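Local coordinates for nickel ABC transporter (Nickel-binding protein) (Bacillus halodurans, PDB 3T66) that probably serves as the extracellular solute-binding component of an ABC importer, taking up nickel or peptide-like solutes, in the bacterial solute-binding protein 5 family, at residues A[69-74]-A[124-129]; A[238-243]-A[385-390]. All coordinates share one frame; numbering follows the deposited sequence.

Contact 1: residues A[69-74]-A[124-129]; sequences QHWTIK and ITTKEP
W71 and I124 form a hydrogen-bonded antiparallel pair, W71 N giving to I124 O at 3.0 Å in a nearly straight bond and I124 N giving to W71 O at the same length. One step along, H70 and T125 form a non-hydrogen-bonded pair, and there the T125 CA hydrogen leans on Q69 O. A third backbone bond, T126 N to Q69 O at 3.2 Å, closes the pairing at the end of strand 124-126.

On the face of W71 and I124 the packing is apolar. The side chains of I73 and I124 cross obliquely, CD1 of I73 lying 3.8 Å from CD1 of I124, and branched isoleucines suit strands whose inner side is buried. The indole of W71 comes beside T126, whose methyl CG2 lies 3.8 Å from W71 NE1. CG2 of T126 stands anti to the carbonyl carbon, while OG1 (chi1 49°) sits between N and C and bonds to E128 O at 2.8 Å. Threonine thus offers a methyl to the tryptophan and a hydroxyl to the turn that follows. On the other face H70 and T125 run side by side and point the same way, the threonine lying next to the imidazole; polar residues fit this more exposed side. The extended side chain of Q69, its CG anti to the backbone N (chi1 178°), passes by T126 to the ring of P129.

D67 OD1 accepts from the backbone N of both Q69 and H70, holding the start of the strand; F133 meets the W71 ring with planes at about 45°, and W71 NE1 makes a weak hydrogen bond to G68 O. Strands 70-75 and 121-126 are the two central strands of a four-stranded antiparallel sheet, with strand 60-64 flanking the first and strand 112-118 the second.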
ATOM      1  N   GLN A  69       6.824 -14.073 -20.327  1.00 56.16           N
ATOM      2  CA  GLN A  69       6.757 -13.103 -21.408  1.00 55.60           C
ATOM      3  C   GLN A  69       5.502 -13.310 -22.245  1.00 54.56           C
ATOM      4  O   GLN A  69       4.834 -12.345 -22.637  1.00 55.05           O
ATOM      5  CB  GLN A  69       7.993 -13.194 -22.281  1.00 55.93           C
ATOM      6  CG  GLN A  69       7.943 -12.227 -23.449  1.00 58.52           C
ATOM      7  CD  GLN A  69       9.299 -11.922 -24.050  1.00 59.40           C
ATOM      8  OE1 GLN A  69       9.439 -10.978 -24.816  1.00 60.64           O
ATOM      9  NE2 GLN A  69      10.302 -12.708 -23.695  1.00 60.17           N
ATOM     10  N   HIS A  70       5.176 -14.566 -22.509  1.00 52.79           N
ATOM     11  CA  HIS A  70       3.951 -14.873 -23.216  1.00 51.57           C
ATOM     12  C   HIS A  70       2.923 -15.307 -22.204  1.00 50.41           C
ATOM     13  O   HIS A  70       3.052 -16.361 -21.567  1.00 49.83           O
ATOM     14  CB  HIS A  70       4.201 -15.899 -24.314  1.00 51.54           C
ATOM     15  CG  HIS A  70       5.317 -15.498 -25.226  1.00 51.80           C
ATOM     16  ND1 HIS A  70       5.108 -14.839 -26.423  1.00 51.36           N
ATOM     17  CD2 HIS A  70       6.658 -15.610 -25.087  1.00 51.23           C
ATOM     18  CE1 HIS A  70       6.270 -14.585 -26.994  1.00 51.43           C
ATOM     19  NE2 HIS A  70       7.228 -15.029 -26.195  1.00 52.44           N
ATOM     20  N   TRP A  71       1.938 -14.426 -22.047  1.00 48.94           N
ATOM     21  CA  TRP A  71       0.927 -14.545 -21.039  1.00 48.36           C
ATOM     22  C   TRP A  71      -0.361 -14.861 -21.707  1.00 48.70           C
ATOM     23  O   TRP A  71      -0.632 -14.352 -22.790  1.00 49.72           O
ATOM     24  CB  TRP A  71       0.750 -13.220 -20.321  1.00 47.78           C
ATOM     25  CG  TRP A  71       1.896 -12.874 -19.551  1.00 46.96           C
ATOM     26  CD1 TRP A  71       2.979 -12.160 -19.970  1.00 44.98           C
ATOM     27  CD2 TRP A  71       2.143 -13.253 -18.216  1.00 46.08           C
ATOM     28  NE1 TRP A  71       3.880 -12.055 -18.963  1.00 46.01           N
ATOM     29  CE2 TRP A  71       3.401 -12.718 -17.864  1.00 46.19           C
ATOM     30  CE3 TRP A  71       1.426 -14.001 -17.269  1.00 46.10           C
ATOM     31  CZ2 TRP A  71       3.977 -12.900 -16.588  1.00 46.26           C
ATOM     32  CZ3 TRP A  71       1.990 -14.187 -15.978  1.00 46.68           C
ATOM     33  CH2 TRP A  71       3.254 -13.628 -15.654  1.00 46.41           C
ATOM     34  N   THR A  72      -1.186 -15.661 -21.052  1.00 48.51           N
ATOM     35  CA  THR A  72      -2.482 -16.007 -21.597  1.00 48.37           C
ATOM     36  C   THR A  72      -3.537 -15.739 -20.564  1.00 47.66           C
ATOM     37  O   THR A  72      -3.445 -16.258 -19.447  1.00 47.67           O
ATOM     38  CB  THR A  72      -2.531 -17.506 -21.921  1.00 48.88           C
ATOM     39  OG1 THR A  72      -1.791 -17.755 -23.117  1.00 49.54           O
ATOM     40  CG2 THR A  72      -3.969 -17.972 -22.085  1.00 48.41           C
ATOM     41  N   ILE A  73      -4.546 -14.968 -20.944  1.00 46.45           N
ATOM     42  CA  ILE A  73      -5.588 -14.656 -20.029  1.00 45.47           C
ATOM     43  C   ILE A  73      -6.913 -15.076 -20.615  1.00 45.59           C
ATOM     44  O   ILE A  73      -7.331 -14.506 -21.603  1.00 45.10           O
ATOM     45  CB  ILE A  73      -5.520 -13.152 -19.630  1.00 45.48           C
ATOM     46  CG1 ILE A  73      -4.181 -12.909 -18.945  1.00 44.78           C
ATOM     47  CG2 ILE A  73      -6.607 -12.766 -18.619  1.00 43.47           C
ATOM     48  CD1 ILE A  73      -3.599 -11.589 -19.200  1.00 46.35           C
ATOM     49  N   LYS A  74      -7.533 -16.100 -20.006  1.00 45.91           N
ATOM     50  CA  LYS A  74      -8.989 -16.415 -20.148  1.00 46.26           C
ATOM     51  C   LYS A  74      -9.911 -15.534 -19.259  1.00 46.16           C
ATOM     52  O   LYS A  74      -9.726 -15.446 -18.046  1.00 45.92           O
ATOM     53  CB  LYS A  74      -9.302 -17.920 -19.910  1.00 45.63           C
ATOM     54  N   ILE A 124      -0.904 -11.995 -24.591  1.00 45.17           N
ATOM     55  CA  ILE A 124      -0.252 -10.728 -24.362  1.00 44.03           C
ATOM     56  C   ILE A 124       1.213 -11.016 -24.331  1.00 44.36           C
ATOM     57  O   ILE A 124       1.639 -12.015 -23.765  1.00 44.48           O
ATOM     58  CB  ILE A 124      -0.738 -10.057 -23.066  1.00 43.62           C
ATOM     59  CG1 ILE A 124      -2.081  -9.369 -23.282  1.00 41.83           C
ATOM     60  CG2 ILE A 124       0.227  -9.012 -22.613  1.00 43.36           C
ATOM     61  CD1 ILE A 124      -2.836  -9.093 -21.980  1.00 38.27           C
ATOM     62  N   THR A 125       1.996 -10.166 -24.973  1.00 44.74           N
ATOM     63  CA  THR A 125       3.432 -10.389 -25.029  1.00 44.98           C
ATOM     64  C   THR A 125       3.980  -9.144 -24.485  1.00 45.99           C
ATOM     65  O   THR A 125       3.666  -8.089 -24.989  1.00 46.50           O
ATOM     66  CB  THR A 125       3.961 -10.585 -26.477  1.00 44.47           C
ATOM     67  OG1 THR A 125       3.301 -11.707 -27.050  1.00 44.38           O
ATOM     68  CG2 THR A 125       5.415 -10.882 -26.483  1.00 40.89           C
ATOM     69  N   THR A 126       4.777  -9.271 -23.437  1.00 47.11           N
ATOM     70  CA  THR A 126       5.412  -8.134 -22.799  1.00 48.04           C
ATOM     71  C   THR A 126       6.711  -7.868 -23.556  1.00 49.52           C
ATOM     72  O   THR A 126       7.239  -8.764 -24.244  1.00 50.45           O
ATOM     73  CB  THR A 126       5.716  -8.481 -21.353  1.00 47.48           C
ATOM     74  OG1 THR A 126       6.367  -9.740 -21.323  1.00 48.53           O
ATOM     75  CG2 THR A 126       4.457  -8.641 -20.571  1.00 47.11           C
ATOM     76  N   LYS A 127       7.258  -6.665 -23.432  1.00 50.27           N
ATOM     77  CA  LYS A 127       8.454  -6.318 -24.213  1.00 51.30           C
ATOM     78  C   LYS A 127       9.605  -7.327 -24.065  1.00 52.27           C
ATOM     79  O   LYS A 127      10.326  -7.738 -25.088  1.00 52.74           O
ATOM     80  CB  LYS A 127       8.849  -4.899 -23.892  1.00 50.27           C
ATOM     81  CG  LYS A 127       7.857  -3.938 -24.580  1.00 52.04           C
ATOM     82  CD  LYS A 127       7.541  -2.646 -23.796  1.00 51.37           C
ATOM     83  CE  LYS A 127       6.697  -1.698 -24.626  1.00 48.74           C
ATOM     84  NZ  LYS A 127       6.668  -0.404 -23.904  1.00 49.48           N
ATOM     85  N   GLU A 128       9.641  -7.773 -22.807  1.00 52.86           N
ATOM     86  CA  GLU A 128      10.636  -8.630 -22.183  1.00 54.08           C
ATOM     87  C   GLU A 128       9.970  -9.438 -21.060  1.00 53.77           C
ATOM     88  O   GLU A 128       8.944  -9.029 -20.511  1.00 53.56           O
ATOM     89  CB  GLU A 128      11.709  -7.765 -21.512  1.00 54.99           C
ATOM     90  CG  GLU A 128      11.203  -6.876 -20.334  1.00 57.18           C
ATOM     91  CD  GLU A 128      12.274  -5.908 -19.816  1.00 62.85           C
ATOM     92  OE1 GLU A 128      12.538  -5.892 -18.594  1.00 64.43           O
ATOM     93  OE2 GLU A 128      12.867  -5.139 -20.620  1.00 65.91           O
ATOM     94  N   PRO A 129      10.600 -10.545 -20.653  1.00 53.28           N
ATOM     95  CA  PRO A 129      10.049 -11.322 -19.560  1.00 52.57           C
ATOM     96  C   PRO A 129       9.727 -10.429 -18.360  1.00 52.20           C
ATOM     97  O   PRO A 129      10.608  -9.747 -17.816  1.00 52.57           O
ATOM     98  CB  PRO A 129      11.192 -12.281 -19.213  1.00 52.46           C
ATOM     99  CG  PRO A 129      12.034 -12.346 -20.462  1.00 52.83           C
ATOM    100  CD  PRO A 129      11.971 -10.967 -21.001  1.00 53.37           C
TER

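Contact 2: residues A[238-243]-A[385-390]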
ATOM      1  N   THR A 238      -2.578  -1.270   6.380  1.00 48.59           N
ATOM      2  CA  THR A 238      -2.350  -0.876   4.990  1.00 47.19           C
ATOM      3  C   THR A 238      -1.065  -1.514   4.504  1.00 47.18           C
ATOM      4  O   THR A 238      -0.488  -2.250   5.235  1.00 47.01           O
ATOM      5  CB  THR A 238      -2.278   0.631   4.856  1.00 46.00           C
ATOM      6  N   PHE A 239      -0.628  -1.307   3.272  1.00 47.42           N
ATOM      7  CA  PHE A 239       0.594  -2.010   2.860  1.00 47.77           C
ATOM      8  C   PHE A 239       1.828  -1.250   3.194  1.00 48.49           C
ATOM      9  O   PHE A 239       2.926  -1.805   3.074  1.00 48.71           O
ATOM     10  CB  PHE A 239       0.669  -2.290   1.365  1.00 47.62           C
ATOM     11  CG  PHE A 239      -0.316  -3.276   0.904  1.00 48.23           C
ATOM     12  CD1 PHE A 239      -1.037  -3.066  -0.248  1.00 49.94           C
ATOM     13  CD2 PHE A 239      -0.563  -4.409   1.634  1.00 46.86           C
ATOM     14  CE1 PHE A 239      -1.978  -3.995  -0.646  1.00 48.00           C
ATOM     15  CE2 PHE A 239      -1.495  -5.314   1.220  1.00 45.51           C
ATOM     16  CZ  PHE A 239      -2.198  -5.104   0.101  1.00 45.17           C
ATOM     17  N   ARG A 240       1.667   0.025   3.562  1.00 48.58           N
ATOM     18  CA  ARG A 240       2.837   0.851   3.878  1.00 48.39           C
ATOM     19  C   ARG A 240       3.394   0.543   5.256  1.00 48.24           C
ATOM     20  O   ARG A 240       2.667   0.089   6.135  1.00 48.56           O
ATOM     21  CB  ARG A 240       2.538   2.324   3.706  1.00 48.72           C
ATOM     22  CG  ARG A 240       2.457   3.167   4.951  1.00 48.86           C
ATOM     23  CD  ARG A 240       2.860   4.616   4.612  1.00 50.27           C
ATOM     24  NE  ARG A 240       2.495   5.041   3.251  1.00 47.97           N
ATOM     25  CZ  ARG A 240       3.361   5.221   2.254  1.00 47.07           C
ATOM     26  NH1 ARG A 240       4.661   5.005   2.428  1.00 46.50           N
ATOM     27  NH2 ARG A 240       2.920   5.614   1.072  1.00 45.48           N
ATOM     28  N   THR A 241       4.695   0.731   5.432  1.00 47.62           N
ATOM     29  CA  THR A 241       5.323   0.388   6.685  1.00 47.40           C
ATOM     30  C   THR A 241       6.258   1.521   6.996  1.00 47.40           C
ATOM     31  O   THR A 241       6.932   2.033   6.079  1.00 47.04           O
ATOM     32  CB  THR A 241       6.093  -0.969   6.599  1.00 47.74           C
ATOM     33  OG1 THR A 241       5.156  -2.049   6.535  1.00 49.07           O
ATOM     34  CG2 THR A 241       6.992  -1.226   7.830  1.00 48.12           C
ATOM     35  N   HIS A 242       6.296   1.933   8.265  1.00 46.69           N
ATOM     36  CA  HIS A 242       7.329   2.877   8.650  1.00 47.29           C
ATOM     37  C   HIS A 242       8.544   2.167   9.147  1.00 47.20           C
ATOM     38  O   HIS A 242       8.420   1.150   9.811  1.00 47.57           O
ATOM     39  CB  HIS A 242       6.844   3.839   9.721  1.00 47.49           C
ATOM     40  CG  HIS A 242       5.776   4.751   9.242  1.00 46.59           C
ATOM     41  ND1 HIS A 242       5.708   5.177   7.933  1.00 46.73           N
ATOM     42  CD2 HIS A 242       4.715   5.292   9.879  1.00 43.82           C
ATOM     43  CE1 HIS A 242       4.658   5.967   7.793  1.00 47.01           C
ATOM     44  NE2 HIS A 242       4.042   6.054   8.959  1.00 45.05           N
ATOM     45  N   ASN A 243       9.711   2.715   8.859  1.00 47.08           N
ATOM     46  CA  ASN A 243      10.921   2.147   9.395  1.00 48.41           C
ATOM     47  C   ASN A 243      12.009   3.158   9.614  1.00 48.86           C
ATOM     48  O   ASN A 243      11.977   4.273   9.077  1.00 49.14           O
ATOM     49  CB  ASN A 243      11.455   1.092   8.423  1.00 49.00           C
ATOM     50  CG  ASN A 243      11.751   1.664   7.055  1.00 50.60           C
ATOM     51  OD1 ASN A 243      12.525   2.610   6.908  1.00 52.56           O
ATOM     52  ND2 ASN A 243      11.119   1.096   6.035  1.00 55.49           N
ATOM     53  N   SER A 385       9.692   5.618   5.053  1.00 57.19           N
ATOM     54  CA  SER A 385       8.359   5.006   4.824  1.00 56.10           C
ATOM     55  C   SER A 385       8.203   4.439   3.421  1.00 55.15           C
ATOM     56  O   SER A 385       8.497   5.118   2.479  1.00 54.85           O
ATOM     57  CB  SER A 385       7.262   6.060   5.072  1.00 55.70           C
ATOM     58  OG  SER A 385       5.951   5.524   5.056  1.00 55.30           O
ATOM     59  N   ASN A 386       7.729   3.208   3.282  1.00 54.95           N
ATOM     60  CA  ASN A 386       7.455   2.632   1.950  1.00 54.84           C
ATOM     61  C   ASN A 386       6.146   1.892   1.929  1.00 54.46           C
ATOM     62  O   ASN A 386       5.694   1.385   2.968  1.00 54.84           O
ATOM     63  CB  ASN A 386       8.479   1.571   1.582  1.00 55.35           C
ATOM     64  CG  ASN A 386       9.870   1.860   2.111  1.00 56.93           C
ATOM     65  OD1 ASN A 386      10.637   2.587   1.466  1.00 56.47           O
ATOM     66  ND2 ASN A 386      10.227   1.244   3.270  1.00 55.92           N
ATOM     67  N   VAL A 387       5.541   1.785   0.747  1.00 53.67           N
ATOM     68  CA  VAL A 387       4.514   0.741   0.540  1.00 52.51           C
ATOM     69  C   VAL A 387       5.276  -0.438  -0.026  1.00 51.67           C
ATOM     70  O   VAL A 387       5.894  -0.310  -1.076  1.00 50.97           O
ATOM     71  CB  VAL A 387       3.461   1.102  -0.474  1.00 52.10           C
ATOM     72  CG1 VAL A 387       2.282   0.244  -0.235  1.00 53.16           C
ATOM     73  CG2 VAL A 387       3.074   2.529  -0.355  1.00 51.41           C
ATOM     74  N   THR A 388       5.239  -1.574   0.673  1.00 51.16           N
ATOM     75  CA  THR A 388       6.189  -2.661   0.411  1.00 49.58           C
ATOM     76  C   THR A 388       5.598  -3.752  -0.504  1.00 50.59           C
ATOM     77  O   THR A 388       6.341  -4.538  -1.128  1.00 50.59           O
ATOM     78  CB  THR A 388       6.680  -3.283   1.717  1.00 48.18           C
ATOM     79  OG1 THR A 388       5.596  -3.944   2.333  1.00 44.91           O
ATOM     80  CG2 THR A 388       7.129  -2.247   2.648  1.00 48.26           C
ATOM     81  N   SER A 389       4.268  -3.789  -0.580  1.00 50.99           N
ATOM     82  CA  SER A 389       3.576  -4.831  -1.309  1.00 51.86           C
ATOM     83  C   SER A 389       2.307  -4.239  -1.924  1.00 53.11           C
ATOM     84  O   SER A 389       1.169  -4.549  -1.512  1.00 53.54           O
ATOM     85  CB  SER A 389       3.263  -5.966  -0.373  1.00 51.06           C
ATOM     86  OG  SER A 389       2.593  -5.462   0.757  1.00 51.39           O
ATOM     87  N   PRO A 390       2.496  -3.401  -2.950  1.00 53.99           N
ATOM     88  CA  PRO A 390       1.466  -2.449  -3.382  1.00 53.97           C
ATOM     89  C   PRO A 390       0.217  -3.171  -3.887  1.00 53.65           C
ATOM     90  O   PRO A 390      -0.926  -2.701  -3.634  1.00 53.86           O
ATOM     91  CB  PRO A 390       2.139  -1.685  -4.536  1.00 53.68           C
ATOM     92  CG  PRO A 390       3.566  -2.249  -4.646  1.00 54.87           C
ATOM     93  CD  PRO A 390       3.515  -3.600  -3.992  1.00 54.53           C
TER
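T241 and N386 form the hydrogen-bonded antiparallel pair, T241 N giving to N386 O at 2.7 Å and N386 N to T241 O at 3.1 Å. Beyond the strands a weak bond from T388 N to F239 O extends the pairing. Side-chain polar bonds gather on S385 OG: it accepts from R240 NH1 at 3.0 Å, tilted from the guanidinium plane, and weakly from H242 ND1, in the plane of that ring. A small serine with OG anti to the backbone N (chi1 -172°) can stand between two larger donors. Strands 240-246 and 381-387 belong to the periplasmic-binding-protein fold of this family, and strand 451-464 pairs with 240-246 along its other edge; T241 OG1 and T388 OG1 both bond to P286 O. The remaining contacts are of van der Waals type. V387 splits its methyls, CG1 on F239 CB and CG2 over one face of the R240 guanidinium, 3.4 Å from NH2. The F239 ring lies with one face under S389 O, while S389 OG nears its CD2. An alanine at F239 would probably open a gap beside S389 and P390, leaving the turn after the strand freer to shift.

How the contacts relate
Contact 1 and contact 2 each join two antiparallel strands, but they occupy different places in the chain. The centre of contact 1 is about 25 Å from the centre of the chain, that of contact 2 about 6 Å. Their centres are about 28 Å apart and their nearest atoms about 15 Å, so they do not touch. They are in series: the pairing of 69-74 with 124-129 is complete before 238-243 begins, and 385-390 returns to it after 141 intervening residues. The first pairing belongs to a separate four-stranded sheet, the second to strands in the middle of the molecule. Both lie away from D179, a calcium-binding residue.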